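Long-range contacts in gala protein type 1, 3 or 4 (Legionella pneumophila subsp. pneumophila, PDB 4XA9), which is a leucine-rich repeat protein that may bind a small GTPase and stimulate its GTP hydrolysis: residues V60-V69 against G83-I93; L188-T199 against S211-I222. All coordinates share one frame; numbering follows the deposited sequence. Where two conformers were deposited one is given.

Following the chain from its N terminus, contact 1 comes first: helix 57-63 and the loop after it pack on helix 80-87 and its own following loop, with strand 71-73 lying on the intervening chain. Contact 2 opens only after contact 1 has closed, so the two are in series and neither nest nor cross. It pairs strand 190-192 with strand 214-216, and helix 203-207 forms the crossover between them. The centres of contacts 1 and 2 lie about 33 Å apart, on opposite sides of the chain's centre. Contact 1 thus joins successive helices of the leucine-rich repeat solenoid, whereas contact 2 joins successive strands of its parallel sheet and the turns that follow them.

Contact 1. Residues V60-V69 against G83-I93; sequences VKLFVNKTSV and GAQWLSEDNHI
The end of helix 57-63 and the type II turn from F63 to K66 run beside helix 80-87 and the type I turn from L87 to D90, with V60 nearest G83 and N65 nearest D90, so that successive helices and turns pack on the convex, helical side of the leucine-rich repeat solenoid. Between the helices, V60 CG1 sits 3.7 Å from L87 CG, the two side chains crossing at about a right angle; chi1 of 172° sets CG1 anti to the backbone N, and this branch reaches G83 O as well. The extended K61 chain lies over a face of the W86 indole, its CE 4.2 Å from the five-membered ring centroid in a CH-pi contact. The N65 amide works at both ends: OD1 accepts from N91 N at 2.8 Å, while ND2 donates to E89 O at 3.1 Å. N65 N itself donates to D90 OD1 at 2.8 Å. D90 OD2 accepts H92 N in an Asx turn and I93 N as well, completing an Asx motif. The H92 ring lies flat against S68 CA, 3.9 Å from CA to ring centroid. Met by three backbone N-H groups and by ordered water, the buried D90 carboxylate would probably favour its ionised form.

Contact 2. Residues L188-T199 against S211-I222; sequences LTLLILGKNAIT and SLSTLHLGSNQI
L191 CB rests 3.6 Å from L212 CD2, and farther along L217 CD2 touches both L193 CB (3.8 Å) and I198 CD1, forming the apolar centre. On the other side of the sheet, L190 and I192 lie alongside T214 and H216, pointing the same way. The strands run parallel, 3° apart, with H216 N donating to L191 O and L193 N to H216 O. Beyond the strands N220 adds side-chain bonds to backbone ones such as K195 N to G218 O: with CG anti to its carbonyl carbon (chi1 -79°), the amide turns ND2 to L193 O at 2.9 Å, nearly straight at 173°, and to L217 O, while OD1 accepts I198 N at 3.1 Å from above its carbonyl plane. This buried asparagine spans two consecutive turns, as in the asparagine rows of leucine-rich repeats. N196 OD1 likewise accepts from C172 N and V174 N of the preceding turn, and N244 OD1, in the following turn, accepts from N220 N and I222 N. At the opposite end S211 OG donates to L188 O at 2.7 Å. F206 of helix 203-207 packs on L191, L212, L215 and L217, completing a right-handed beta-alpha-beta unit flanked by strands 166-168 and 238-240.

Contact 1. Residues V60-V69 against G83-I93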
loop_
_atom_site.group_PDB
_atom_site.type_symbol
_atom_site.label_atom_id
_atom_site.label_comp_id
_atom_site.label_asym_id
_atom_site.label_seq_id
_atom_site.Cartn_x
_atom_site.Cartn_y
_atom_site.Cartn_z
ATOM N N VAL A 60 4.280 -6.212 -22.946
ATOM C CA VAL A 60 3.729 -7.515 -22.605
ATOM C C VAL A 60 3.688 -8.424 -23.833
ATOM O O VAL A 60 4.059 -9.595 -23.757
ATOM C CB VAL A 60 2.318 -7.391 -22.008
ATOM C CG1 VAL A 60 1.685 -8.766 -21.844
ATOM C CG2 VAL A 60 2.372 -6.667 -20.670
ATOM N N LYS A 61 3.247 -7.881 -24.968
ATOM C CA LYS A 61 3.217 -8.646 -26.222
ATOM C C LYS A 61 4.591 -9.190 -26.592
ATOM O O LYS A 61 4.702 -10.241 -27.224
ATOM C CB LYS A 61 2.684 -7.792 -27.377
ATOM C CG LYS A 61 1.191 -7.516 -27.306
ATOM C CD LYS A 61 0.706 -6.780 -28.543
ATOM C CE LYS A 61 -0.805 -6.600 -28.514
ATOM N NZ LYS A 61 -1.296 -5.888 -29.726
ATOM N N LEU A 62 5.632 -8.461 -26.197
ATOM C CA LEU A 62 7.005 -8.853 -26.489
ATOM C C LEU A 62 7.524 -9.850 -25.476
ATOM O O LEU A 62 8.561 -10.477 -25.683
ATOM C CB LEU A 62 7.911 -7.620 -26.520
ATOM C CG LEU A 62 7.572 -6.649 -27.650
ATOM C CD1 LEU A 62 8.434 -5.402 -27.590
ATOM C CD2 LEU A 62 7.743 -7.356 -28.988
ATOM N N PHE A 63 6.805 -9.994 -24.369
ATOM C CA PHE A 63 7.262 -10.867 -23.300
ATOM C C PHE A 63 6.581 -12.229 -23.307
ATOM O O PHE A 63 7.214 -13.250 -23.039
ATOM C CB PHE A 63 7.037 -10.206 -21.940
ATOM C CG PHE A 63 7.385 -11.093 -20.787
ATOM C CD1 PHE A 63 8.705 -11.230 -20.386
ATOM C CD2 PHE A 63 6.402 -11.795 -20.111
ATOM C CE1 PHE A 63 9.041 -12.050 -19.333
ATOM C CE2 PHE A 63 6.730 -12.623 -19.051
ATOM C CZ PHE A 63 8.050 -12.754 -18.662
ATOM N N VAL A 64 5.285 -12.234 -23.591
ATOM C CA VAL A 64 4.465 -13.426 -23.382
ATOM C C VAL A 64 4.904 -14.617 -24.234
ATOM O O VAL A 64 5.178 -14.479 -25.434
ATOM C CB VAL A 64 2.983 -13.099 -23.634
ATOM C CG1 VAL A 64 2.155 -14.366 -23.775
ATOM C CG2 VAL A 64 2.451 -12.244 -22.478
ATOM N N ASN A 65 5.003 -15.776 -23.578
ATOM C CA ASN A 65 5.396 -17.035 -24.212
ATOM C C ASN A 65 6.792 -16.995 -24.837
ATOM O O ASN A 65 7.078 -17.729 -25.783
ATOM C CB ASN A 65 4.349 -17.440 -25.257
ATOM C CG ASN A 65 3.041 -17.873 -24.619
ATOM O OD1 ASN A 65 3.043 -18.597 -23.625
ATOM N ND2 ASN A 65 1.921 -17.403 -25.164
ATOM N N LYS A 66 7.660 -16.148 -24.289
ATOM C CA LYS A 66 9.056 -16.081 -24.716
ATOM C C LYS A 66 9.947 -16.908 -23.801
ATOM O O LYS A 66 11.001 -17.381 -24.209
ATOM C CB LYS A 66 9.555 -14.630 -24.726
ATOM C CG LYS A 66 8.970 -13.771 -25.821
ATOM C CD LYS A 66 9.757 -13.945 -27.107
ATOM C CE LYS A 66 9.098 -13.214 -28.269
ATOM N NZ LYS A 66 9.050 -11.744 -28.061
ATOM N N THR A 67 9.518 -17.052 -22.552
ATOM C CA THR A 67 10.357 -17.615 -21.499
ATOM C C THR A 67 9.585 -18.641 -20.673
ATOM O O THR A 67 8.388 -18.832 -20.875
ATOM C CB THR A 67 10.877 -16.516 -20.545
ATOM O OG1 THR A 67 9.816 -16.091 -19.681
ATOM C CG2 THR A 67 11.391 -15.309 -21.327
ATOM N N SER A 68 10.268 -19.281 -19.730
ATOM C CA SER A 68 9.615 -20.238 -18.842
ATOM C C SER A 68 9.332 -19.625 -17.468
ATOM O O SER A 68 9.106 -20.342 -16.489
ATOM C CB SER A 68 10.467 -21.503 -18.697
ATOM O OG SER A 68 10.557 -22.194 -19.933
ATOM N N VAL A 69 9.348 -18.296 -17.403
ATOM C CA VAL A 69 8.988 -17.585 -16.181
ATOM C C VAL A 69 7.568 -17.952 -15.755
ATOM O O VAL A 69 6.629 -17.833 -16.543
ATOM C CB VAL A 69 9.100 -16.067 -16.373
ATOM C CG1 VAL A 69 8.333 -15.323 -15.278
ATOM C CG2 VAL A 69 10.566 -15.654 -16.388
ATOM N N GLY A 83 -2.878 -5.229 -21.755
ATOM C CA GLY A 83 -1.715 -5.896 -21.196
ATOM C C GLY A 83 -2.157 -7.123 -20.423
ATOM O O GLY A 83 -1.593 -8.207 -20.569
ATOM N N ALA A 84 -3.186 -6.947 -19.603
ATOM C CA ALA A 84 -3.761 -8.056 -18.856
ATOM C C ALA A 84 -4.345 -9.114 -19.796
ATOM O O ALA A 84 -4.225 -10.309 -19.546
ATOM C CB ALA A 84 -4.832 -7.550 -17.893
ATOM N N GLN A 85 -4.977 -8.674 -20.877
ATOM C CA GLN A 85 -5.551 -9.610 -21.834
ATOM C C GLN A 85 -4.470 -10.525 -22.412
ATOM O O GLN A 85 -4.671 -11.732 -22.569
ATOM C CB GLN A 85 -6.273 -8.855 -22.953
ATOM C CG GLN A 85 -7.587 -8.225 -22.510
ATOM C CD GLN A 85 -8.206 -7.347 -23.581
ATOM O OE1 GLN A 85 -7.842 -7.429 -24.756
ATOM N NE2 GLN A 85 -9.140 -6.492 -23.177
ATOM N N TRP A 86 -3.336 -9.933 -22.709
ATOM C CA TRP A 86 -2.221 -10.640 -23.274
ATOM C C TRP A 86 -1.549 -11.601 -22.323
ATOM O O TRP A 86 -1.250 -12.687 -22.666
ATOM C CB TRP A 86 -1.275 -9.723 -24.068
ATOM C CG TRP A 86 -1.826 -9.759 -25.410
ATOM C CD1 TRP A 86 -2.835 -9.000 -25.881
ATOM C CD2 TRP A 86 -1.565 -10.762 -26.409
ATOM N NE1 TRP A 86 -3.186 -9.424 -27.115
ATOM C CE2 TRP A 86 -2.410 -10.487 -27.485
ATOM C CE3 TRP A 86 -0.661 -11.828 -26.506
ATOM C CZ2 TRP A 86 -2.406 -11.255 -28.665
ATOM C CZ3 TRP A 86 -0.634 -12.583 -27.682
ATOM C CH2 TRP A 86 -1.513 -12.304 -28.739
ATOM N N LEU A 87 -1.335 -11.147 -21.116
ATOM C CA LEU A 87 -0.784 -12.003 -20.078
ATOM C C LEU A 87 -1.643 -13.252 -19.895
ATOM O O LEU A 87 -1.137 -14.314 -19.535
ATOM C CB LEU A 87 -0.673 -11.242 -18.754
ATOM C CG LEU A 87 0.492 -10.259 -18.639
ATOM C CD1 LEU A 87 0.423 -9.489 -17.318
ATOM C CD2 LEU A 87 1.806 -11.004 -18.752
ATOM N N SER A 88 -2.943 -13.133 -20.158
ATOM C CA SER A 88 -3.845 -14.261 -19.945
ATOM C C SER A 88 -3.562 -15.364 -20.957
ATOM O O SER A 88 -4.028 -16.494 -20.799
ATOM C CB SER A 88 -5.311 -13.826 -20.032
ATOM O OG SER A 88 -5.693 -13.541 -21.366
ATOM N N GLU A 89 -2.780 -15.033 -21.985
ATOM C CA GLU A 89 -2.416 -15.989 -23.022
ATOM C C GLU A 89 -1.102 -16.703 -22.708
ATOM O O GLU A 89 -0.691 -17.610 -23.442
ATOM C CB GLU A 89 -2.299 -15.290 -24.380
ATOM C CG GLU A 89 -3.483 -14.408 -24.756
ATOM C CD GLU A 89 -4.753 -15.196 -24.999
ATOM O OE1 GLU A 89 -4.662 -16.419 -25.230
ATOM O OE2 GLU A 89 -5.845 -14.587 -24.957
ATOM N N ASP A 90 -0.429 -16.295 -21.636
ATOM C CA ASP A 90 0.861 -16.898 -21.340
ATOM C C ASP A 90 0.700 -18.306 -20.815
ATOM O O ASP A 90 -0.163 -18.579 -19.981
ATOM C CB ASP A 90 1.662 -16.071 -20.342
ATOM C CG ASP A 90 3.087 -16.579 -20.204
ATOM O OD1 ASP A 90 3.961 -16.148 -20.991
ATOM O OD2 ASP A 90 3.333 -17.420 -19.319
ATOM N N ASN A 91 1.551 -19.199 -21.293
ATOM C CA ASN A 91 1.383 -20.611 -20.991
ATOM C C ASN A 91 2.268 -21.135 -19.856
ATOM O O ASN A 91 2.255 -22.334 -19.568
ATOM C CB ASN A 91 1.603 -21.422 -22.268
ATOM C CG ASN A 91 0.551 -21.117 -23.325
ATOM O OD1 ASN A 91 -0.647 -21.093 -23.027
ATOM N ND2 ASN A 91 0.986 -20.874 -24.555
ATOM N N HIS A 92 2.999 -20.244 -19.185
ATOM C CA HIS A 92 3.826 -20.656 -18.041
ATOM C C HIS A 92 3.454 -19.975 -16.725
ATOM O O HIS A 92 3.679 -20.522 -15.647
ATOM C CB HIS A 92 5.300 -20.389 -18.328
ATOM C CG HIS A 92 5.925 -21.388 -19.249
ATOM N ND1 HIS A 92 6.045 -21.175 -20.603
ATOM C CD2 HIS A 92 6.471 -22.603 -19.008
ATOM C CE1 HIS A 92 6.637 -22.216 -21.160
ATOM N NE2 HIS A 92 6.904 -23.097 -20.214
ATOM N N ILE A 93 2.907 -18.771 -16.808
ATOM C CA ILE A 93 2.650 -17.991 -15.601
ATOM C C ILE A 93 1.516 -18.597 -14.772
ATOM O O ILE A 93 0.420 -18.845 -15.276
ATOM C CB ILE A 93 2.350 -16.520 -15.965
ATOM C CG1 ILE A 93 3.626 -15.867 -16.518
ATOM C CG2 ILE A 93 1.835 -15.753 -14.756
ATOM C CD1 ILE A 93 3.450 -14.440 -16.996
HETATM O O HOH W 1 5.353 -18.611 -21.206
HETATM O O HOH W 2 6.050 -16.397 -18.935
#

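Contact 2. Residues L188-T199 against S211-I222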
loop_
_atom_site.group_PDB
_atom_site.type_symbol
_atom_site.label_atom_id
_atom_site.label_comp_id
_atom_site.label_asym_id
_atom_site.label_seq_id
_atom_site.Cartn_x
_atom_site.Cartn_y
_atom_site.Cartn_z
ATOM N N LEU A 188 -12.548 -20.962 2.161
ATOM C CA LEU A 188 -11.519 -19.993 2.546
ATOM C C LEU A 188 -10.820 -20.374 3.848
ATOM O O LEU A 188 -11.468 -20.663 4.854
ATOM C CB LEU A 188 -12.129 -18.598 2.693
ATOM C CG LEU A 188 -12.662 -17.907 1.439
ATOM C CD1 LEU A 188 -13.344 -16.606 1.836
ATOM C CD2 LEU A 188 -11.530 -17.639 0.453
ATOM N N THR A 189 -9.493 -20.370 3.817
ATOM C CA THR A 189 -8.695 -20.632 5.010
ATOM C C THR A 189 -8.028 -19.353 5.502
ATOM O O THR A 189 -7.598 -19.266 6.645
ATOM C CB THR A 189 -7.611 -21.690 4.746
ATOM O OG1 THR A 189 -6.717 -21.217 3.730
ATOM C CG2 THR A 189 -8.240 -22.998 4.297
ATOM N N LEU A 190 -7.947 -18.364 4.623
ATOM C CA LEU A 190 -7.379 -17.067 4.953
ATOM C C LEU A 190 -8.250 -15.989 4.325
ATOM O O LEU A 190 -8.516 -16.012 3.127
ATOM C CB LEU A 190 -5.925 -16.969 4.467
ATOM C CG LEU A 190 -5.067 -15.772 4.895
ATOM C CD1 LEU A 190 -3.588 -16.130 4.913
ATOM C CD2 LEU A 190 -5.286 -14.618 3.959
ATOM N N LEU A 191 -8.709 -15.053 5.142
ATOM C CA LEU A 191 -9.540 -13.965 4.650
ATOM C C LEU A 191 -9.114 -12.658 5.303
ATOM O O LEU A 191 -9.012 -12.558 6.525
ATOM C CB LEU A 191 -11.023 -14.258 4.916
ATOM C CG LEU A 191 -12.089 -13.229 4.519
ATOM C CD1 LEU A 191 -12.066 -12.943 3.021
ATOM C CD2 LEU A 191 -13.464 -13.729 4.952
ATOM N N ILE A 192 -8.838 -11.660 4.476
ATOM C CA ILE A 192 -8.433 -10.358 4.975
ATOM C C ILE A 192 -9.387 -9.306 4.440
ATOM O O ILE A 192 -9.522 -9.145 3.223
ATOM C CB ILE A 192 -6.985 -10.029 4.573
ATOM C CG1 ILE A 192 -6.027 -11.049 5.206
ATOM C CG2 ILE A 192 -6.626 -8.595 4.975
ATOM C CD1 ILE A 192 -4.540 -10.785 4.930
ATOM N N LEU A 193 -10.054 -8.609 5.358
ATOM C CA LEU A 193 -11.059 -7.610 5.015
ATOM C C LEU A 193 -10.880 -6.341 5.834
ATOM O O LEU A 193 -11.834 -5.839 6.435
ATOM C CB LEU A 193 -12.473 -8.162 5.232
ATOM C CG LEU A 193 -12.943 -9.262 4.273
ATOM C CD1 LEU A 193 -14.241 -9.891 4.761
ATOM C CD2 LEU A 193 -13.118 -8.701 2.863
ATOM N N GLY A 194 -9.683 -5.819 5.861
ATOM C CA GLY A 194 -9.379 -4.617 6.564
ATOM C C GLY A 194 -9.883 -3.358 5.882
ATOM O O GLY A 194 -10.117 -3.351 4.720
ATOM N N LYS A 195 -10.056 -2.355 6.717
ATOM C CA LYS A 195 -10.372 -0.993 6.115
ATOM C C LYS A 195 -11.698 -0.964 5.312
ATOM O O LYS A 195 -11.756 -0.431 4.198
ATOM C CB LYS A 195 -9.253 -0.432 5.358
ATOM C CG LYS A 195 -9.118 1.053 5.277
ATOM C CD LYS A 195 -8.640 1.658 6.550
ATOM C CE LYS A 195 -8.332 3.114 6.358
ATOM N NZ LYS A 195 -6.865 3.291 6.319
ATOM N N ASN A 196 -12.724 -1.665 5.737
ATOM C CA ASN A 196 -13.990 -1.727 5.063
ATOM C C ASN A 196 -15.060 -1.118 6.007
ATOM O O ASN A 196 -14.752 -0.328 6.792
ATOM C CB ASN A 196 -14.324 -3.142 4.643
ATOM C CG ASN A 196 -13.603 -3.570 3.374
ATOM O OD1 ASN A 196 -13.591 -2.872 2.408
ATOM N ND2 ASN A 196 -12.986 -4.711 3.427
ATOM N N ALA A 197 -16.309 -1.511 5.886
ATOM C CA ALA A 197 -17.359 -0.999 6.768
ATOM C C ALA A 197 -18.028 -2.128 7.531
ATOM O O ALA A 197 -19.248 -2.159 7.664
ATOM C CB ALA A 197 -18.398 -0.219 5.976
ATOM N N ILE A 198 -17.228 -3.060 8.026
ATOM C CA ILE A 198 -17.761 -4.244 8.686
ATOM C C ILE A 198 -18.008 -3.981 10.170
ATOM O O ILE A 198 -17.190 -3.349 10.840
ATOM C CB ILE A 198 -16.807 -5.433 8.480
ATOM C CG1 ILE A 198 -16.647 -5.697 6.977
ATOM C CG2 ILE A 198 -17.297 -6.674 9.198
ATOM C CD1 ILE A 198 -15.693 -6.800 6.653
ATOM N N THR A 199 -19.143 -4.449 10.684
ATOM C CA THR A 199 -19.487 -4.186 12.084
ATOM C C THR A 199 -19.613 -5.472 12.887
ATOM O O THR A 199 -19.285 -6.554 12.398
ATOM C CB THR A 199 -20.812 -3.402 12.220
ATOM O OG1 THR A 199 -21.916 -4.260 11.895
ATOM C CG2 THR A 199 -20.815 -2.189 11.300
ATOM N N SER A 211 -13.973 -22.966 8.415
ATOM C CA SER A 211 -12.884 -23.144 7.456
ATOM C C SER A 211 -11.690 -22.232 7.738
ATOM O O SER A 211 -10.538 -22.649 7.622
ATOM C CB SER A 211 -13.389 -22.905 6.027
ATOM O OG SER A 211 -13.794 -21.556 5.836
ATOM N N LEU A 212 -11.966 -20.986 8.111
ATOM C CA LEU A 212 -10.909 -19.999 8.342
ATOM C C LEU A 212 -9.940 -20.358 9.472
ATOM O O LEU A 212 -10.363 -20.782 10.549
ATOM C CB LEU A 212 -11.540 -18.641 8.650
ATOM C CG LEU A 212 -12.317 -17.952 7.534
ATOM C CD1 LEU A 212 -13.005 -16.714 8.097
ATOM C CD2 LEU A 212 -11.393 -17.581 6.367
ATOM N N SER A 213 -8.646 -20.167 9.226
ATOM C CA SER A 213 -7.648 -20.208 10.298
ATOM C C SER A 213 -6.939 -18.855 10.411
ATOM O O SER A 213 -6.284 -18.564 11.410
ATOM C CB SER A 213 -6.636 -21.333 10.070
ATOM O OG SER A 213 -5.876 -21.117 8.898
ATOM N N THR A 214 -7.081 -18.031 9.380
ATOM C CA THR A 214 -6.634 -16.646 9.439
ATOM C C THR A 214 -7.782 -15.703 9.082
ATOM O O THR A 214 -8.453 -15.892 8.064
ATOM C CB THR A 214 -5.452 -16.378 8.483
ATOM O OG1 THR A 214 -4.328 -17.177 8.871
ATOM C CG2 THR A 214 -5.057 -14.903 8.525
ATOM N N LEU A 215 -8.007 -14.696 9.921
ATOM C CA LEU A 215 -9.032 -13.689 9.655
ATOM C C LEU A 215 -8.557 -12.308 10.102
ATOM O O LEU A 215 -8.340 -12.078 11.289
ATOM C CB LEU A 215 -10.347 -14.059 10.358
ATOM C CG LEU A 215 -11.534 -13.088 10.259
ATOM C CD1 LEU A 215 -11.935 -12.852 8.814
ATOM C CD2 LEU A 215 -12.739 -13.599 11.068
ATOM N N HIS A 216 -8.378 -11.401 9.145
ATOM C CA HIS A 216 -7.974 -10.029 9.442
ATOM C C HIS A 216 -9.127 -9.072 9.183
ATOM O O HIS A 216 -9.609 -8.958 8.052
ATOM C CB HIS A 216 -6.761 -9.614 8.601
ATOM C CG HIS A 216 -5.493 -10.325 8.965
ATOM N ND1 HIS A 216 -4.261 -9.938 8.479
ATOM C CD2 HIS A 216 -5.264 -11.396 9.761
ATOM C CE1 HIS A 216 -3.326 -10.739 8.963
ATOM N NE2 HIS A 216 -3.909 -11.632 9.744
ATOM N N LEU A 217 -9.560 -8.384 10.233
ATOM C CA LEU A 217 -10.671 -7.445 10.137
ATOM C C LEU A 217 -10.297 -6.084 10.712
ATOM O O LEU A 217 -11.140 -5.386 11.282
ATOM C CB LEU A 217 -11.904 -7.996 10.866
ATOM C CG LEU A 217 -12.601 -9.191 10.209
ATOM C CD1 LEU A 217 -13.650 -9.795 11.139
ATOM C CD2 LEU A 217 -13.237 -8.758 8.899
ATOM N N GLY A 218 -9.031 -5.714 10.570
ATOM C CA GLY A 218 -8.551 -4.452 11.104
ATOM C C GLY A 218 -9.252 -3.228 10.533
ATOM O O GLY A 218 -9.780 -3.267 9.420
ATOM N N SER A 219 -9.270 -2.152 11.314
ATOM C CA SER A 219 -9.784 -0.862 10.868
ATOM C C SER A 219 -11.170 -0.951 10.248
ATOM O O SER A 219 -11.411 -0.414 9.166
ATOM C CB SER A 219 -8.817 -0.223 9.871
ATOM O OG SER A 219 -7.579 0.052 10.495
ATOM N N ASN A 220 -12.069 -1.656 10.924
ATOM C CA ASN A 220 -13.469 -1.643 10.557
ATOM C C ASN A 220 -14.242 -0.951 11.676
ATOM O O ASN A 220 -13.712 -0.034 12.305
ATOM C CB ASN A 220 -13.984 -3.060 10.296
ATOM C CG ASN A 220 -13.576 -3.586 8.921
ATOM O OD1 ASN A 220 -14.148 -3.190 7.911
ATOM N ND2 ASN A 220 -12.614 -4.499 8.884
ATOM N N GLN A 221 -15.475 -1.384 11.934
ATOM C CA GLN A 221 -16.309 -0.754 12.956
ATOM C C GLN A 221 -16.626 -1.728 14.096
ATOM O O GLN A 221 -17.581 -1.536 14.844
ATOM C CB GLN A 221 -17.613 -0.241 12.342
ATOM C CG GLN A 221 -17.435 0.730 11.187
ATOM C CD GLN A 221 -18.755 1.065 10.508
ATOM O OE1 GLN A 221 -19.824 0.997 11.121
ATOM N NE2 GLN A 221 -18.686 1.413 9.226
ATOM N N ILE A 222 -15.825 -2.779 14.214
ATOM C CA ILE A 222 -16.087 -3.831 15.188
ATOM C C ILE A 222 -15.822 -3.313 16.606
ATOM O O ILE A 222 -14.858 -2.584 16.830
ATOM C CB ILE A 222 -15.231 -5.073 14.867
ATOM C CG1 ILE A 222 -15.594 -5.591 13.471
ATOM C CG2 ILE A 222 -15.399 -6.159 15.921
ATOM C CD1 ILE A 222 -14.704 -6.717 12.969
HETATM O O HOH W 3 -4.240 -19.488 7.402
HETATM O O HOH W 4 -12.702 1.381 7.042
HETATM O O HOH W 5 -15.320 1.849 8.595
#